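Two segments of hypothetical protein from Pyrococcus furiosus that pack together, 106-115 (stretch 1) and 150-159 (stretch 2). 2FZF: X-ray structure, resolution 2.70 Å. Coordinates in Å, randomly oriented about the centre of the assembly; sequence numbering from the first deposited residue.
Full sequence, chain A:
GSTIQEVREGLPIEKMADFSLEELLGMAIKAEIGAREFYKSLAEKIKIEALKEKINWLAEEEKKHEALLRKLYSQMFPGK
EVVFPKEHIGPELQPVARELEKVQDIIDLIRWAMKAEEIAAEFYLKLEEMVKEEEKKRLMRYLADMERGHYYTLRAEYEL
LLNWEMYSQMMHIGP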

ATOM      1  N   ILE A 106     -11.578 -16.257  -5.789  1.00 40.30           N
ATOM      2  CA  ILE A 106     -10.503 -15.269  -5.770  1.00 40.47           C
ATOM      3  C   ILE A 106     -10.931 -14.196  -4.767  1.00 41.15           C
ATOM      4  O   ILE A 106     -10.103 -13.659  -4.037  1.00 42.75           O
ATOM      5  CB  ILE A 106     -10.290 -14.547  -7.160  1.00 40.80           C
ATOM      6  CG1 ILE A 106     -10.342 -15.547  -8.317  1.00 39.26           C
ATOM      7  CG2 ILE A 106      -8.934 -13.834  -7.185  1.00 37.25           C
ATOM      8  CD1 ILE A 106      -9.300 -16.596  -8.237  1.00 40.68           C
ATOM      9  N   ILE A 107     -12.224 -13.881  -4.743  1.00 40.76           N
ATOM     10  CA  ILE A 107     -12.755 -12.871  -3.828  1.00 40.24           C
ATOM     11  C   ILE A 107     -12.499 -13.236  -2.371  1.00 39.61           C
ATOM     12  O   ILE A 107     -11.981 -12.433  -1.601  1.00 40.62           O
ATOM     13  CB  ILE A 107     -14.275 -12.693  -3.997  1.00 42.55           C
ATOM     14  CG1 ILE A 107     -14.603 -12.305  -5.445  1.00 44.46           C
ATOM     15  CG2 ILE A 107     -14.787 -11.624  -3.017  1.00 42.68           C
ATOM     16  CD1 ILE A 107     -14.001 -10.980  -5.895  1.00 43.11           C
ATOM     17  N   ASP A 108     -12.880 -14.452  -2.004  1.00 37.96           N
ATOM     18  CA  ASP A 108     -12.710 -14.952  -0.652  1.00 36.10           C
ATOM     19  C   ASP A 108     -11.258 -14.821  -0.203  1.00 35.60           C
ATOM     20  O   ASP A 108     -10.974 -14.168   0.796  1.00 37.00           O
ATOM     21  CB  ASP A 108     -13.150 -16.425  -0.589  1.00 36.52           C
ATOM     22  CG  ASP A 108     -14.674 -16.613  -0.758  1.00 35.30           C
ATOM     23  OD1 ASP A 108     -15.124 -17.778  -0.874  1.00 31.94           O
ATOM     24  OD2 ASP A 108     -15.415 -15.605  -0.760  1.00 36.37           O
ATOM     25  N   LEU A 109     -10.352 -15.442  -0.955  1.00 35.41           N
ATOM     26  CA  LEU A 109      -8.919 -15.423  -0.663  1.00 34.27           C
ATOM     27  C   LEU A 109      -8.313 -14.015  -0.558  1.00 33.20           C
ATOM     28  O   LEU A 109      -7.395 -13.795   0.234  1.00 33.51           O
ATOM     29  CB  LEU A 109      -8.160 -16.235  -1.731  1.00 35.88           C
ATOM     30  CG  LEU A 109      -7.848 -17.732  -1.552  1.00 33.63           C
ATOM     31  CD1 LEU A 109      -7.265 -17.916  -0.170  1.00 34.90           C
ATOM     32  CD2 LEU A 109      -9.068 -18.594  -1.722  1.00 35.56           C
ATOM     33  N   ILE A 110      -8.795 -13.063  -1.357  1.00 31.58           N
ATOM     34  CA  ILE A 110      -8.254 -11.706  -1.253  1.00 30.61           C
ATOM     35  C   ILE A 110      -8.856 -11.050  -0.010  1.00 30.12           C
ATOM     36  O   ILE A 110      -8.196 -10.279   0.668  1.00 30.63           O
ATOM     37  CB  ILE A 110      -8.589 -10.810  -2.490  1.00 28.87           C
ATOM     38  CG1 ILE A 110      -7.949 -11.367  -3.774  1.00 28.37           C
ATOM     39  CG2 ILE A 110      -8.062  -9.405  -2.261  1.00 28.94           C
ATOM     40  CD1 ILE A 110      -6.438 -11.335  -3.803  1.00 23.37           C
ATOM     41  N   ARG A 111     -10.108 -11.373   0.298  1.00 32.60           N
ATOM     42  CA  ARG A 111     -10.786 -10.791   1.458  1.00 33.12           C
ATOM     43  C   ARG A 111     -10.089 -11.201   2.751  1.00 34.58           C
ATOM     44  O   ARG A 111      -9.886 -10.369   3.632  1.00 33.92           O
ATOM     45  CB  ARG A 111     -12.251 -11.230   1.468  1.00 33.52           C
ATOM     46  CG  ARG A 111     -13.208 -10.221   2.104  1.00 33.42           C
ATOM     47  CD  ARG A 111     -14.636 -10.696   2.010  1.00 33.97           C
ATOM     48  NE  ARG A 111     -14.758 -12.047   2.553  1.00 38.05           N
ATOM     49  CZ  ARG A 111     -15.105 -13.111   1.832  1.00 39.54           C
ATOM     50  NH1 ARG A 111     -15.181 -14.302   2.405  1.00 40.91           N
ATOM     51  NH2 ARG A 111     -15.384 -12.986   0.542  1.00 37.63           N
ATOM     52  N   TRP A 112      -9.722 -12.482   2.850  1.00 34.72           N
ATOM     53  CA  TRP A 112      -9.012 -13.021   4.014  1.00 35.44           C
ATOM     54  C   TRP A 112      -7.596 -12.461   4.115  1.00 36.43           C
ATOM     55  O   TRP A 112      -7.062 -12.291   5.208  1.00 36.24           O
ATOM     56  CB  TRP A 112      -8.928 -14.551   3.945  1.00 37.77           C
ATOM     57  CG  TRP A 112     -10.132 -15.239   4.536  1.00 41.99           C
ATOM     58  CD1 TRP A 112     -11.148 -15.873   3.859  1.00 40.96           C
ATOM     59  CD2 TRP A 112     -10.503 -15.258   5.920  1.00 43.78           C
ATOM     60  NE1 TRP A 112     -12.126 -16.270   4.739  1.00 41.02           N
ATOM     61  CE2 TRP A 112     -11.757 -15.906   6.013  1.00 42.66           C
ATOM     62  CE3 TRP A 112      -9.897 -14.781   7.100  1.00 45.60           C
ATOM     63  CZ2 TRP A 112     -12.423 -16.091   7.230  1.00 44.64           C
ATOM     64  CZ3 TRP A 112     -10.563 -14.967   8.318  1.00 45.99           C
ATOM     65  CH2 TRP A 112     -11.809 -15.617   8.368  1.00 45.47           C
ATOM     66  N   ALA A 113      -6.985 -12.187   2.966  1.00 36.75           N
ATOM     67  CA  ALA A 113      -5.636 -11.655   2.942  1.00 35.39           C
ATOM     68  C   ALA A 113      -5.596 -10.264   3.540  1.00 34.92           C
ATOM     69  O   ALA A 113      -4.706  -9.949   4.333  1.00 34.83           O
ATOM     70  CB  ALA A 113      -5.105 -11.636   1.533  1.00 34.56           C
ATOM     71  N   MET A 114      -6.546  -9.417   3.171  1.00 36.04           N
ATOM     72  CA  MET A 114      -6.528  -8.069   3.719  1.00 38.64           C
ATOM     73  C   MET A 114      -6.882  -8.125   5.189  1.00 38.36           C
ATOM     74  O   MET A 114      -6.471  -7.269   5.967  1.00 37.16           O
ATOM     75  CB  MET A 114      -7.480  -7.122   2.955  1.00 42.75           C
ATOM     76  CG  MET A 114      -8.908  -7.611   2.688  1.00 46.64           C
ATOM     77  SD  MET A 114      -9.995  -6.296   1.958  1.00 51.29           S
ATOM     78  CE  MET A 114     -10.526  -5.474   3.460  1.00 48.59           C
ATOM     79  N   LYS A 115      -7.626  -9.157   5.568  1.00 38.29           N
ATOM     80  CA  LYS A 115      -8.014  -9.336   6.956  1.00 38.29           C
ATOM     81  C   LYS A 115      -6.751  -9.654   7.736  1.00 37.99           C
ATOM     82  O   LYS A 115      -6.480  -9.070   8.790  1.00 39.88           O
ATOM     83  CB  LYS A 115      -8.997 -10.489   7.075  1.00 43.39           C
ATOM     84  CG  LYS A 115      -9.625 -10.615   8.444  1.00 47.04           C
ATOM     85  CD  LYS A 115     -10.606  -9.480   8.685  1.00 49.95           C
ATOM     86  CE  LYS A 115     -11.104  -9.469  10.110  1.00 49.22           C
ATOM     87  NZ  LYS A 115     -11.756  -8.171  10.408  1.00 51.38           N
ATOM     88  N   HIS A 150      -0.179  -2.802   2.548  1.00 40.22           N
ATOM     89  CA  HIS A 150      -0.571  -4.004   1.819  1.00 39.51           C
ATOM     90  C   HIS A 150      -2.083  -4.201   1.986  1.00 38.86           C
ATOM     91  O   HIS A 150      -2.758  -4.689   1.082  1.00 39.62           O
ATOM     92  CB  HIS A 150       0.195  -5.224   2.344  1.00 39.14           C
ATOM     93  CG  HIS A 150       1.680  -5.141   2.149  1.00 42.21           C
ATOM     94  ND1 HIS A 150       2.258  -4.636   1.000  1.00 42.08           N
ATOM     95  CD2 HIS A 150       2.709  -5.525   2.943  1.00 43.27           C
ATOM     96  CE1 HIS A 150       3.574  -4.712   1.096  1.00 42.16           C
ATOM     97  NE2 HIS A 150       3.875  -5.248   2.267  1.00 44.36           N
ATOM     98  N   TYR A 151      -2.601  -3.791   3.143  1.00 37.81           N
ATOM     99  CA  TYR A 151      -4.021  -3.887   3.443  1.00 38.18           C
ATOM    100  C   TYR A 151      -4.845  -3.044   2.471  1.00 38.50           C
ATOM    101  O   TYR A 151      -5.847  -3.513   1.921  1.00 38.67           O
ATOM    102  CB  TYR A 151      -4.308  -3.421   4.874  1.00 38.14           C
ATOM    103  CG  TYR A 151      -5.782  -3.206   5.155  1.00 40.04           C
ATOM    104  CD1 TYR A 151      -6.673  -4.286   5.188  1.00 42.16           C
ATOM    105  CD2 TYR A 151      -6.301  -1.919   5.330  1.00 40.74           C
ATOM    106  CE1 TYR A 151      -8.046  -4.088   5.385  1.00 41.53           C
ATOM    107  CE2 TYR A 151      -7.673  -1.712   5.525  1.00 40.55           C
ATOM    108  CZ  TYR A 151      -8.532  -2.798   5.551  1.00 41.96           C
ATOM    109  OH  TYR A 151      -9.883  -2.604   5.743  1.00 45.14           O
ATOM    110  N   TYR A 152      -4.431  -1.800   2.256  1.00 38.51           N
ATOM    111  CA  TYR A 152      -5.162  -0.921   1.346  1.00 39.51           C
ATOM    112  C   TYR A 152      -5.023  -1.384  -0.105  1.00 39.62           C
ATOM    113  O   TYR A 152      -5.999  -1.373  -0.872  1.00 39.38           O
ATOM    114  CB  TYR A 152      -4.694   0.530   1.510  1.00 39.17           C
ATOM    115  CG  TYR A 152      -5.282   1.209   2.740  1.00 39.43           C
ATOM    116  CD1 TYR A 152      -6.665   1.390   2.871  1.00 40.70           C
ATOM    117  CD2 TYR A 152      -4.463   1.652   3.781  1.00 40.61           C
ATOM    118  CE1 TYR A 152      -7.216   1.994   4.009  1.00 39.01           C
ATOM    119  CE2 TYR A 152      -5.006   2.255   4.926  1.00 39.26           C
ATOM    120  CZ  TYR A 152      -6.382   2.420   5.027  1.00 38.46           C
ATOM    121  OH  TYR A 152      -6.918   3.013   6.136  1.00 39.48           O
ATOM    122  N   THR A 153      -3.822  -1.814  -0.482  1.00 37.22           N
ATOM    123  CA  THR A 153      -3.616  -2.298  -1.839  1.00 35.64           C
ATOM    124  C   THR A 153      -4.562  -3.477  -2.055  1.00 35.92           C
ATOM    125  O   THR A 153      -5.251  -3.549  -3.069  1.00 36.53           O
ATOM    126  CB  THR A 153      -2.154  -2.771  -2.064  1.00 35.99           C
ATOM    127  OG1 THR A 153      -1.256  -1.700  -1.766  1.00 36.62           O
ATOM    128  CG2 THR A 153      -1.940  -3.208  -3.504  1.00 30.65           C
ATOM    129  N   LEU A 154      -4.615  -4.392  -1.091  1.00 35.46           N
ATOM    130  CA  LEU A 154      -5.482  -5.557  -1.223  1.00 37.23           C
ATOM    131  C   LEU A 154      -6.982  -5.250  -1.345  1.00 38.40           C
ATOM    132  O   LEU A 154      -7.714  -5.936  -2.073  1.00 35.16           O
ATOM    133  CB  LEU A 154      -5.250  -6.515  -0.057  1.00 37.18           C
ATOM    134  CG  LEU A 154      -4.108  -7.504  -0.267  1.00 36.87           C
ATOM    135  CD1 LEU A 154      -3.862  -8.254   1.029  1.00 36.19           C
ATOM    136  CD2 LEU A 154      -4.457  -8.475  -1.395  1.00 35.57           C
ATOM    137  N   ARG A 155      -7.434  -4.225  -0.623  1.00 40.40           N
ATOM    138  CA  ARG A 155      -8.843  -3.821  -0.645  1.00 41.07           C
ATOM    139  C   ARG A 155      -9.163  -3.163  -1.997  1.00 40.99           C
ATOM    140  O   ARG A 155     -10.287  -3.263  -2.500  1.00 41.39           O
ATOM    141  CB  ARG A 155      -9.141  -2.839   0.508  1.00 42.20           C
ATOM    142  CG  ARG A 155     -10.632  -2.548   0.755  1.00 42.50           C
ATOM    143  CD  ARG A 155     -10.846  -1.142   1.326  1.00 45.49           C
ATOM    144  NE  ARG A 155     -10.792  -1.072   2.779  1.00 47.53           N
ATOM    145  CZ  ARG A 155     -10.671   0.057   3.478  1.00 49.29           C
ATOM    146  NH1 ARG A 155     -10.633   0.012   4.803  1.00 51.41           N
ATOM    147  NH2 ARG A 155     -10.559   1.229   2.868  1.00 48.77           N
ATOM    148  N   ALA A 156      -8.181  -2.483  -2.585  1.00 38.72           N
ATOM    149  CA  ALA A 156      -8.419  -1.858  -3.875  1.00 37.34           C
ATOM    150  C   ALA A 156      -8.742  -3.006  -4.828  1.00 35.58           C
ATOM    151  O   ALA A 156      -9.767  -3.006  -5.518  1.00 31.70           O
ATOM    152  CB  ALA A 156      -7.179  -1.086  -4.342  1.00 37.24           C
ATOM    153  N   GLU A 157      -7.872  -4.006  -4.839  1.00 35.27           N
ATOM    154  CA  GLU A 157      -8.107  -5.161  -5.685  1.00 37.08           C
ATOM    155  C   GLU A 157      -9.504  -5.722  -5.433  1.00 37.67           C
ATOM    156  O   GLU A 157     -10.312  -5.847  -6.352  1.00 35.91           O
ATOM    157  CB  GLU A 157      -7.045  -6.224  -5.434  1.00 35.81           C
ATOM    158  CG  GLU A 157      -5.705  -5.840  -6.019  1.00 34.87           C
ATOM    159  CD  GLU A 157      -5.829  -5.329  -7.438  1.00 36.05           C
ATOM    160  OE1 GLU A 157      -6.597  -5.926  -8.228  1.00 35.54           O
ATOM    161  OE2 GLU A 157      -5.156  -4.332  -7.763  1.00 38.81           O
ATOM    162  N   TYR A 158      -9.775  -6.053  -4.179  1.00 40.40           N
ATOM    163  CA  TYR A 158     -11.073  -6.570  -3.767  1.00 42.25           C
ATOM    164  C   TYR A 158     -12.211  -5.668  -4.262  1.00 43.26           C
ATOM    165  O   TYR A 158     -13.272  -6.143  -4.687  1.00 42.02           O
ATOM    166  CB  TYR A 158     -11.106  -6.638  -2.244  1.00 44.00           C
ATOM    167  CG  TYR A 158     -12.415  -7.106  -1.686  1.00 44.27           C
ATOM    168  CD1 TYR A 158     -12.850  -8.412  -1.895  1.00 43.79           C
ATOM    169  CD2 TYR A 158     -13.213  -6.254  -0.929  1.00 43.08           C
ATOM    170  CE1 TYR A 158     -14.038  -8.856  -1.364  1.00 43.55           C
ATOM    171  CE2 TYR A 158     -14.403  -6.694  -0.395  1.00 43.24           C
ATOM    172  CZ  TYR A 158     -14.802  -7.994  -0.612  1.00 43.28           C
ATOM    173  OH  TYR A 158     -15.941  -8.460  -0.022  1.00 47.42           O
ATOM    174  N   GLU A 159     -11.968  -4.363  -4.191  1.00 44.52           N
ATOM    175  CA  GLU A 159     -12.923  -3.335  -4.610  1.00 46.76           C
ATOM    176  C   GLU A 159     -13.232  -3.438  -6.113  1.00 47.73           C
ATOM    177  O   GLU A 159     -14.390  -3.411  -6.519  1.00 47.05           O
ATOM    178  CB  GLU A 159     -12.332  -1.951  -4.282  1.00 46.96           C
ATOM    179  CG  GLU A 159     -13.336  -0.825  -4.029  1.00 47.21           C
ATOM    180  CD  GLU A 159     -14.227  -1.069  -2.820  1.00 45.27           C
ATOM    181  OE1 GLU A 159     -15.177  -1.872  -2.938  1.00 44.89           O
ATOM    182  OE2 GLU A 159     -13.974  -0.462  -1.761  1.00 43.19           O
TER

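This is a nearly antiparallel helix-helix contact held by interlocking side chains, mostly apolar, with no hydrogen bond or salt bridge passing between the two segments. The N-to-C directions of the helices differ by 158°, the axes approach to 8.8 Å, and the contact buries 522 Å² summed over both sides. The backbones are not equally spaced along the contact: CA of Met114 lies 4.9 Å from CA of Tyr151, whereas CA of Ile110 and CA of Tyr158 are 6.4 Å apart.

Two reciprocal knobs define the packing, and they are also the residues with the most area covered. Met114 points its CA-to-CB bond toward the other helix and sits among Tyr151, Leu154, Arg155 and Tyr158. Its CB is 3.8 Å from CB of Leu154, its SD is 3.8 Å from CA of Arg155, and its CE reaches 3.4 Å from CE1 of Tyr151. The chi angles of 48° (p), 173° (t) and -85° (m) describe the path of this chain. Where the backbones are close, the carbonyl is drawn into the contact as well: O of Met114 lies 3.1 Å from CD1 of Tyr151, at the ring edge and near its plane, so the oxygen faces the ring's C-H rim rather than its pi face.

Tyr158 is the opposing knob, set among Ile107, Ile110, Arg111 and Met114. CG2 of Ile107 meets its ring edge, 3.3 Å from CE1 of Tyr158. Arg111 approaches differently: its CG stands 4.2 Å from the centroid of the Tyr158 ring, 30° off the normal, an off-centre CH-pi contact made by the aliphatic part of the side chain. SD of Met114 is 4.9 Å from the same centroid and 37° off the normal, an oblique sulfur-aromatic approach that links the two knobs.

Leu154, which helps to form the pocket around Met114, also carries the packing on to Ala113 and Ile110. CD1 of Leu154 lies 3.6 Å from CB of Ala113; CD2 of Leu154 is 3.8 Å from CG2 of Ile110 and 4.4 Å from CB of Ala113, so this one methyl touches both residues.

Two of the polar pairings beside this packing are made within a single helix. NH2 of Arg111 donates to OD2 of Asp108 at 2.9 Å with an angle of 156°, forming a salt bridge one turn back along the helix. In the other segment, NH1 of Arg155 donates to OH of Tyr151 at 2.9 Å and 149°; NH2 of Arg155 is bonded elsewhere in the structure. CE of Met114 lies at the edge of the Arg155 guanidinium, near its plane.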